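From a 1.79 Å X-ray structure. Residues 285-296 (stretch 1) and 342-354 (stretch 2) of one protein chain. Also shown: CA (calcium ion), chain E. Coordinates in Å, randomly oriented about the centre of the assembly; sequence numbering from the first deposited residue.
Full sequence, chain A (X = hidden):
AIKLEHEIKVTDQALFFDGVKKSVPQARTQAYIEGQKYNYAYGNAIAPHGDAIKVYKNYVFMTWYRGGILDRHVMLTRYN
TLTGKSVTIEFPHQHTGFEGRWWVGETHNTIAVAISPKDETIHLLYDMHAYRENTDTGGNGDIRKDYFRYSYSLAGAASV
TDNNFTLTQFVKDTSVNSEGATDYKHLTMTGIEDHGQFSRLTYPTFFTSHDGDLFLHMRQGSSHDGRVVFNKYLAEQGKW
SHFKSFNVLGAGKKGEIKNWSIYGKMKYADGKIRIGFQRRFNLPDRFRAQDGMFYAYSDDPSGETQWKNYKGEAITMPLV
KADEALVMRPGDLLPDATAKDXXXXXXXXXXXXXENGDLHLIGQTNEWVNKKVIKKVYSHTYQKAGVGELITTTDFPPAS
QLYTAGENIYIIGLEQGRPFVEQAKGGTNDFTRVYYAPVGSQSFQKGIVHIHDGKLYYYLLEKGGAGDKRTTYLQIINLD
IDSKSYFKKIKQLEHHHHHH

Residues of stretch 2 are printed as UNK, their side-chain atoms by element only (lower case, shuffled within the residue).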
ATOM      1  N   ASP A 285       5.279 -12.173  25.180  1.00 15.11           N
ATOM      2  CA  ASP A 285       5.788 -11.011  25.881  1.00 14.05           C
ATOM      3  C   ASP A 285       4.665  -9.986  25.995  1.00 15.61           C
ATOM      4  O   ASP A 285       3.497 -10.290  25.745  1.00 15.51           O
ATOM      5  CB  ASP A 285       7.021 -10.444  25.168  1.00 13.44           C
ATOM      6  CG  ASP A 285       6.719  -9.972  23.743  1.00 13.69           C
ATOM      7  OD1 ASP A 285       5.537  -9.963  23.335  1.00 14.30           O
ATOM      8  OD2 ASP A 285       7.675  -9.630  23.027  1.00 15.03           O
ATOM      9  N   ARG A 286       5.029  -8.763  26.358  1.00 14.69           N
ATOM     10  CA  ARG A 286       4.051  -7.695  26.519  1.00 14.09           C
ATOM     11  C   ARG A 286       3.466  -7.218  25.193  1.00 14.18           C
ATOM     12  O   ARG A 286       2.478  -6.477  25.208  1.00 14.71           O
ATOM     13  CB  ARG A 286       4.695  -6.513  27.234  1.00 14.88           C
ATOM     14  CG  ARG A 286       5.831  -5.884  26.438  1.00 15.12           C
ATOM     15  CD  ARG A 286       6.644  -4.889  27.252  1.00 18.06           C
ATOM     16  NE  ARG A 286       5.881  -3.706  27.651  1.00 16.90           N
ATOM     17  CZ  ARG A 286       6.361  -2.470  27.576  1.00 15.62           C
ATOM     18  NH1 ARG A 286       7.595  -2.260  27.115  1.00 17.88           N
ATOM     19  NH2 ARG A 286       5.625  -1.445  27.972  1.00 14.14           N
ATOM     20  N   PHE A 287       4.037  -7.616  24.058  1.00 13.73           N
ATOM     21  CA  PHE A 287       3.630  -7.089  22.751  1.00 11.65           C
ATOM     22  C   PHE A 287       2.646  -8.059  22.098  1.00 12.35           C
ATOM     23  O   PHE A 287       3.025  -9.144  21.659  1.00 11.84           O
ATOM     24  CB  PHE A 287       4.854  -6.843  21.870  1.00 15.29           C
ATOM     25  CG  PHE A 287       5.768  -5.783  22.412  1.00 15.08           C
ATOM     26  CD1 PHE A 287       5.397  -4.439  22.368  1.00 14.52           C
ATOM     27  CD2 PHE A 287       6.977  -6.122  23.001  1.00 13.84           C
ATOM     28  CE1 PHE A 287       6.232  -3.458  22.883  1.00 15.77           C
ATOM     29  CE2 PHE A 287       7.811  -5.143  23.530  1.00 13.57           C
ATOM     30  CZ  PHE A 287       7.439  -3.816  23.478  1.00 12.70           C
ATOM     31  N   ARG A 288       1.375  -7.664  22.051  1.00 14.22           N
ATOM     32  CA  ARG A 288       0.354  -8.486  21.405  1.00 14.44           C
ATOM     33  C   ARG A 288       0.694  -8.743  19.945  1.00 13.91           C
ATOM     34  O   ARG A 288       0.416  -9.825  19.413  1.00 13.70           O
ATOM     35  CB  ARG A 288      -1.000  -7.788  21.512  1.00 14.25           C
ATOM     36  CG  ARG A 288      -2.131  -8.525  20.844  1.00 14.99           C
ATOM     37  CD  ARG A 288      -3.445  -7.779  21.080  1.00 18.91           C
ATOM     38  NE  ARG A 288      -4.541  -8.387  20.338  1.00 22.64           N
ATOM     39  CZ  ARG A 288      -5.332  -7.738  19.493  1.00 28.12           C
ATOM     40  NH1 ARG A 288      -5.160  -6.442  19.276  1.00 26.84           N
ATOM     41  NH2 ARG A 288      -6.310  -8.385  18.876  1.00 29.98           N
ATOM     42  N   ALA A 289       1.282  -7.751  19.277  1.00 15.33           N
ATOM     43  CA  ALA A 289       1.609  -7.858  17.862  1.00 13.66           C
ATOM     44  C   ALA A 289       2.954  -7.200  17.609  1.00 14.22           C
ATOM     45  O   ALA A 289       3.990  -7.758  17.984  1.00 12.48           O
ATOM     46  CB  ALA A 289       0.502  -7.242  17.005  1.00 14.01           C
ATOM     47  N   GLN A 290       2.966  -5.996  17.029  1.00 12.28           N
ATOM     48  CA  GLN A 290       4.256  -5.400  16.679  1.00 13.30           C
ATOM     49  C   GLN A 290       4.948  -4.782  17.891  1.00 12.13           C
ATOM     50  O   GLN A 290       4.345  -4.522  18.940  1.00 13.12           O
ATOM     51  CB  GLN A 290       4.086  -4.343  15.578  1.00 10.63           C
ATOM     52  CG  GLN A 290       3.989  -4.887  14.151  1.00 10.58           C
ATOM     53  CD  GLN A 290       2.624  -5.424  13.814  1.00 14.69           C
ATOM     54  OE1 GLN A 290       2.325  -6.600  14.041  1.00 12.44           O
ATOM     55  NE2 GLN A 290       1.765  -4.562  13.248  1.00 16.01           N
ATOM     56  N   ASP A 291       6.243  -4.537  17.719  1.00 10.49           N
ATOM     57  CA  ASP A 291       7.061  -3.817  18.685  1.00  9.68           C
ATOM     58  C   ASP A 291       8.044  -2.944  17.918  1.00 11.75           C
ATOM     59  O   ASP A 291       8.324  -3.175  16.740  1.00 10.95           O
ATOM     60  CB  ASP A 291       7.822  -4.780  19.634  1.00  9.65           C
ATOM     61  CG  ASP A 291       8.976  -5.505  18.939  1.00 14.67           C
ATOM     62  OD1 ASP A 291      10.101  -4.967  18.950  1.00 16.63           O
ATOM     63  OD2 ASP A 291       8.756  -6.611  18.387  1.00 12.65           O
ATOM     64  N   GLY A 292       8.565  -1.933  18.602  1.00 10.24           N
ATOM     65  CA  GLY A 292       9.620  -1.115  18.055  1.00 10.94           C
ATOM     66  C   GLY A 292       9.173  -0.174  16.955  1.00 12.52           C
ATOM     67  O   GLY A 292       8.013  -0.204  16.520  1.00 12.27           O
HETATM   68  N   MSE A 293      10.084   0.674  16.515  1.00 12.47           N
HETATM   69  CA  MSE A 293       9.865   1.547  15.369  1.00  9.96           C
HETATM   70  C   MSE A 293      11.226   1.732  14.705  1.00 11.28           C
HETATM   71  O   MSE A 293      12.222   2.026  15.372  1.00 12.02           O
HETATM   72  CB  MSE A 293       9.249   2.875  15.804  1.00 11.12           C
HETATM   73  CG  MSE A 293       8.897   3.791  14.665  1.00 11.43           C
HETATM   74 SE   MSE A 293       7.945   5.367  15.387  1.00 21.36          SE
HETATM   75  CE  MSE A 293       6.277   4.553  15.931  1.00 13.21           C
ATOM     76  N   PHE A 294      11.280   1.562  13.389  1.00 11.39           N
ATOM     77  CA  PHE A 294      12.560   1.418  12.705  1.00 10.54           C
ATOM     78  C   PHE A 294      12.563   2.223  11.412  1.00  9.55           C
ATOM     79  O   PHE A 294      11.519   2.455  10.800  1.00 11.22           O
ATOM     80  CB  PHE A 294      12.847  -0.061  12.417  1.00  9.57           C
ATOM     81  CG  PHE A 294      12.740  -0.946  13.629  1.00  9.58           C
ATOM     82  CD1 PHE A 294      13.837  -1.167  14.445  1.00 11.74           C
ATOM     83  CD2 PHE A 294      11.521  -1.532  13.975  1.00  9.62           C
ATOM     84  CE1 PHE A 294      13.731  -1.976  15.585  1.00 11.35           C
ATOM     85  CE2 PHE A 294      11.409  -2.327  15.100  1.00 10.65           C
ATOM     86  CZ  PHE A 294      12.522  -2.559  15.903  1.00 11.21           C
ATOM     87  N   TYR A 295      13.767   2.610  10.975  1.00  9.40           N
ATOM     88  CA  TYR A 295      13.907   3.440   9.785  1.00 11.32           C
ATOM     89  C   TYR A 295      15.313   3.278   9.232  1.00 10.17           C
ATOM     90  O   TYR A 295      16.282   3.212   9.997  1.00 10.36           O
ATOM     91  CB  TYR A 295      13.631   4.915  10.110  1.00 11.37           C
ATOM     92  CG  TYR A 295      14.146   5.937   9.107  1.00 11.16           C
ATOM     93  CD1 TYR A 295      13.447   6.199   7.934  1.00  9.69           C
ATOM     94  CD2 TYR A 295      15.282   6.691   9.378  1.00  9.38           C
ATOM     95  CE1 TYR A 295      13.886   7.164   7.036  1.00 10.56           C
ATOM     96  CE2 TYR A 295      15.749   7.639   8.481  1.00 10.40           C
ATOM     97  CZ  TYR A 295      15.046   7.870   7.311  1.00 13.97           C
ATOM     98  OH  TYR A 295      15.486   8.832   6.439  1.00 11.72           O
ATOM     99  N   ALA A 296      15.419   3.218   7.910  1.00 11.14           N
ATOM    100  CA  ALA A 296      16.720   3.211   7.259  1.00 11.18           C
ATOM    101  C   ALA A 296      16.568   3.855   5.891  1.00 11.73           C
ATOM    102  O   ALA A 296      15.468   3.908   5.337  1.00 11.17           O
ATOM    103  CB  ALA A 296      17.287   1.791   7.129  1.00  9.59           C
ATOM    104  N   UNK A 342      -0.190  -6.695  26.707  1.00 16.06           N
ATOM    105  CA  UNK A 342      -0.782  -5.429  27.156  1.00 16.50           C
ATOM    106  C   UNK A 342      -0.459  -4.250  26.238  1.00 15.34           C
ATOM    107  O   UNK A 342      -1.188  -3.256  26.257  1.00 15.10           O
ATOM    108  c   UNK A 342      -0.932  -3.955  30.799  1.00 17.81           C
ATOM    109  o   UNK A 342      -0.136  -4.702  31.361  1.00 18.66           O
ATOM    110  n   UNK A 342      -1.515  -2.925  31.421  1.00 18.33           N
ATOM    111  c   UNK A 342      -1.302  -4.160  29.336  1.00 18.10           C
ATOM    112  c   UNK A 342      -0.331  -5.095  28.584  1.00 15.09           C
ATOM    113  N   UNK A 343       0.619  -4.320  25.457  1.00 12.90           N
ATOM    114  CA  UNK A 343       0.929  -3.307  24.450  1.00 13.13           C
ATOM    115  C   UNK A 343       0.521  -3.873  23.100  1.00 15.19           C
ATOM    116  O   UNK A 343       1.127  -4.837  22.612  1.00 12.97           O
ATOM    117  c   UNK A 343       2.665  -1.802  23.399  1.00 12.81           C
ATOM    118  c   UNK A 343       2.881  -2.505  25.824  1.00 14.56           C
ATOM    119  c   UNK A 343       2.411  -2.923  24.443  1.00 13.80           C
ATOM    120  N   UNK A 344      -0.489  -3.267  22.477  1.00 13.16           N
ATOM    121  CA  UNK A 344      -1.056  -3.781  21.242  1.00 13.66           C
ATOM    122  C   UNK A 344      -0.776  -2.757  20.150  1.00 13.17           C
ATOM    123  O   UNK A 344      -1.345  -1.660  20.156  1.00 13.64           O
ATOM    124  c   UNK A 344      -2.554  -4.054  21.388  1.00 13.61           C
ATOM    125  o   UNK A 344      -3.116  -4.473  20.155  1.00 15.02           O
ATOM    126  N   UNK A 345       0.134  -3.108  19.242  1.00 13.88           N
ATOM    127  CA  UNK A 345       0.480  -2.287  18.091  1.00 12.44           C
ATOM    128  C   UNK A 345       0.098  -3.086  16.857  1.00 13.33           C
ATOM    129  O   UNK A 345       0.757  -4.081  16.529  1.00 13.80           O
ATOM    130  c   UNK A 345       1.969  -1.922  18.070  1.00 12.75           C
ATOM    131  c   UNK A 345       2.347  -1.140  19.335  1.00 12.51           C
ATOM    132  c   UNK A 345       3.857  -1.058  19.538  1.00 11.51           C
ATOM    133  c   UNK A 345       2.312  -1.138  16.805  1.00 12.57           C
ATOM    134  N   UNK A 346      -0.951  -2.645  16.151  1.00 13.70           N
ATOM    135  CA  UNK A 346      -1.481  -3.396  15.025  1.00 11.41           C
ATOM    136  C   UNK A 346      -1.636  -2.563  13.761  1.00 15.46           C
ATOM    137  O   UNK A 346      -2.041  -3.102  12.730  1.00 18.42           O
ATOM    138  o   UNK A 346      -3.703  -3.010  15.924  1.00 15.26           O
ATOM    139  c   UNK A 346      -2.660  -5.120  16.431  1.00 13.65           C
ATOM    140  c   UNK A 346      -2.845  -4.019  15.387  1.00 13.53           C
ATOM    141  N   UNK A 347      -1.327  -1.276  13.811  1.00 16.94           N
ATOM    142  CA  UNK A 347      -1.504  -0.419  12.658  1.00 15.23           C
ATOM    143  C   UNK A 347      -1.242   1.015  13.058  1.00 15.14           C
ATOM    144  O   UNK A 347      -0.756   1.288  14.154  1.00 12.66           O
ATOM    145  N   UNK A 348      -1.577   1.926  12.147  1.00 12.68           N
ATOM    146  CA  UNK A 348      -1.382   3.329  12.439  1.00 12.75           C
ATOM    147  C   UNK A 348       0.035   3.826  12.272  1.00 10.11           C
ATOM    148  O   UNK A 348       0.346   4.928  12.734  1.00 13.46           O
ATOM    149  N   UNK A 349       0.907   3.064  11.625  1.00 10.78           N
ATOM    150  CA  UNK A 349       2.297   3.471  11.480  1.00  9.08           C
ATOM    151  C   UNK A 349       2.520   4.100  10.112  1.00 11.86           C
ATOM    152  O   UNK A 349       2.044   3.584   9.095  1.00 12.47           O
ATOM    153  c   UNK A 349       6.540   2.610   9.788  1.00 11.98           C
ATOM    154  c   UNK A 349       4.665   2.636  11.322  1.00  9.54           C
ATOM    155  c   UNK A 349       6.741   3.738  11.891  1.00 10.41           C
ATOM    156  c   UNK A 349       3.250   2.290  11.651  1.00 12.23           C
ATOM    157  c   UNK A 349       5.421   3.398  12.200  1.00  9.30           C
ATOM    158  c   UNK A 349       7.295   3.342  10.681  1.00 10.96           C
ATOM    159  c   UNK A 349       5.231   2.261  10.103  1.00 10.58           C
ATOM    160  N   UNK A 350       3.249   5.211  10.091  1.00  9.67           N
ATOM    161  CA  UNK A 350       3.633   5.818   8.822  1.00 10.04           C
ATOM    162  C   UNK A 350       4.834   6.715   9.071  1.00 12.10           C
ATOM    163  O   UNK A 350       5.188   7.001  10.217  1.00 11.95           O
ATOM    164  o   UNK A 350       1.908   7.618   6.115  1.00 12.77           O
ATOM    165  c   UNK A 350       2.646   6.793   6.692  1.00 14.55           C
ATOM    166  c   UNK A 350       2.473   6.600   8.194  1.00  9.93           C
ATOM    167  o   UNK A 350       3.521   6.125   6.096  1.00 12.61           O
ATOM    168  N   UNK A 351       5.451   7.168   7.976  1.00 11.22           N
ATOM    169  CA  UNK A 351       6.654   7.984   8.051  1.00  9.25           C
ATOM    170  C   UNK A 351       6.789   8.774   6.754  1.00 10.76           C
ATOM    171  O   UNK A 351       6.191   8.433   5.732  1.00 12.34           O
ATOM    172  c   UNK A 351      10.507   7.474   4.456  1.00 11.74           C
ATOM    173  c   UNK A 351       8.139   6.217   7.139  1.00 10.77           C
ATOM    174  n   UNK A 351       8.003   4.482   5.722  1.00 11.09           N
ATOM    175  c   UNK A 351       8.979   6.479   6.014  1.00  9.12           C
ATOM    176  c   UNK A 351      10.389   6.351   3.614  1.00 11.41           C
ATOM    177  c   UNK A 351       7.901   7.122   8.284  1.00 12.26           C
ATOM    178  c   UNK A 351       9.582   5.293   3.945  1.00 10.53           C
ATOM    179  c   UNK A 351       7.557   5.003   6.915  1.00 10.54           C
ATOM    180  c   UNK A 351       8.876   5.370   5.149  1.00 12.86           C
ATOM    181  c   UNK A 351       9.810   7.546   5.654  1.00  9.29           C
ATOM    182  N   UNK A 352       7.607   9.818   6.802  1.00 10.37           N
ATOM    183  CA  UNK A 352       7.977  10.544   5.595  1.00  9.67           C
ATOM    184  C   UNK A 352       9.265  11.298   5.885  1.00 11.14           C
ATOM    185  O   UNK A 352       9.688  11.416   7.038  1.00 10.00           O
ATOM    186  c   UNK A 352       6.685  12.620   6.148  1.00 12.61           C
ATOM    187  o   UNK A 352       7.189  12.053   3.863  1.00 12.85           O
ATOM    188  c   UNK A 352       6.857  11.493   5.140  1.00 11.52           C
ATOM    189  N   UNK A 353       9.913  11.762   4.820  1.00  9.59           N
ATOM    190  CA  UNK A 353      11.031  12.690   4.915  1.00  8.62           C
ATOM    191  C   UNK A 353      10.735  13.833   3.959  1.00  9.07           C
ATOM    192  O   UNK A 353      10.440  13.594   2.785  1.00 12.92           O
ATOM    193  c   UNK A 353      12.640  10.807   5.449  1.00 10.01           C
ATOM    194  c   UNK A 353      12.389  12.029   4.569  1.00  9.88           C
ATOM    195  c   UNK A 353      13.529  13.053   4.713  1.00 10.66           C
ATOM    196  N   UNK A 354      10.789  15.066   4.459  1.00  9.08           N
ATOM    197  CA  UNK A 354      10.489  16.221   3.619  1.00 10.15           C
ATOM    198  C   UNK A 354      11.658  16.536   2.688  1.00 10.31           C
ATOM    199  O   UNK A 354      12.767  16.021   2.835  1.00 11.94           O
ATOM    200  o   UNK A 354      11.459  17.897   5.033  1.00 10.70           O
ATOM    201  c   UNK A 354       9.192  17.180   5.571  1.00  9.33           C
ATOM    202  c   UNK A 354      10.215  17.464   4.456  1.00 11.27           C
TER
HETATM  203 CA    CA E 603       4.431 -10.979  21.369  1.00 30.00          CA
HETATM  204  O   HOH W   1       6.610 -10.160  20.534  1.00 13.94           O
HETATM  205  O   HOH W   2       2.878 -11.828  23.198  1.00 16.29           O
HETATM  206  O   HOH W   3       2.040  -5.145  19.994  1.00 14.73           O
HETATM  207  O   HOH W   4       4.044 -10.458  18.940  1.00 14.50           O
HETATM  208  O   HOH W   5      -0.997  -5.610  12.333  1.00 21.89           O
HETATM  209  O   HOH W   6       3.381 -12.792  20.395  1.00 16.39           O

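Position 342 carries five side-chain atoms: three carbons in a row, the last bearing one oxygen and one nitrogen. That is a terminal amide, Gln-342. Its CA-to-CB bond points away from stretch 1, and its backbone N, 3.1 Å from Arg-286 O, is too poorly angled for a hydrogen bond.

Position 343 has three carbons, the first carrying the other two: Val-343. CG1 lies 3.9 Å from Phe-287 CD1, and CG2 lies 3.6 Å from Arg-286 NH2, so the two methyls meet different neighbours. The backbone pairs on both sides: Val-343 N donates to Arg-286 O (2.9 Å, 163°), and Arg-288 N donates to Val-343 O (2.9 Å, 154°). These bonds flank Phe-287, which forms a single beta bridge with Val-343; Phe-287 CA also makes a CA-H...O contact with Val-343 O at 3.4 Å.

Position 344 shows one carbon and one oxygen, hence Ser-344. Its OG accepts from Arg-288 NH1 (3.0 Å, 159°), near the guanidinium plane, as expected for an N-H donor; the arginine reaches it with chi1 to chi3 all t.

Position 345 has four carbons, forked at the first, with one arm two carbons long: Ile-345. CG2 is 3.9 Å from Gln-290 CB, CD1 is 4.3 Å from Asp-291 CA, and its backbone O accepts from Gln-290 N (3.0 Å, 163°).

Position 346 has a carbon bearing one oxygen and one carbon: Thr-346. Although CB points away, CG2 comes within 3.9 Å of Ala-289 CB and 4.0 Å of Arg-288 NH1.

Positions 347 and 348 have no side-chain atoms: Gly-347 and Gly-348. At 348, phi/psi of 80/14 would jam an ideal CB against the preceding carbonyl O.

Position 349 is one carbon and a six-carbon ring, without oxygen: Phe-349. CE1 is 3.5 Å from CG of the selenomethionine Met-293, whose SE sits at the ring edge, 5.4 Å from the centroid.

Position 350 has two carbons, the second carrying two oxygens: Asp-350, beyond reach of stretch 1.

Position 351 has fused five- and six-membered rings with one nitrogen: Trp-351. The edge of Tyr-295 is directed toward its face, offset, with centroids 6.0 Å apart and planes at 60°; Asp-350 OD1 accepts a weak bond from Trp-351 N (2.9 Å).

Position 352 again has a carbon bearing one oxygen and one carbon, Thr-352, pointing away. Position 353 has a carbon carrying two carbons, Val-353, with CG2 3.6 Å from Tyr-295 OH. Position 354 repeats the pattern of 352: Thr-354, out of reach.

The contact, burying 744 Å², thus has two parts. From 286 to 290, three main-chain hydrogen bonds hold the backbones together, the side chains of Val-343 and Ile-345 pack alongside them, and water 3 fills a gap by bonding Ala-289 N, Gln-290 O, Val-343 O and Ile-345 N. From 293 to 295, CA atoms stand 8.7 Å from their partners, and side chains bridge the space. Calcium, bound by Phe-287 O (2.3 Å) and Asp-285 OD1 (2.5 Å), ties together the turn beside the bridge.

Stretch 2 (342-354) QVSITGGFDWTVT
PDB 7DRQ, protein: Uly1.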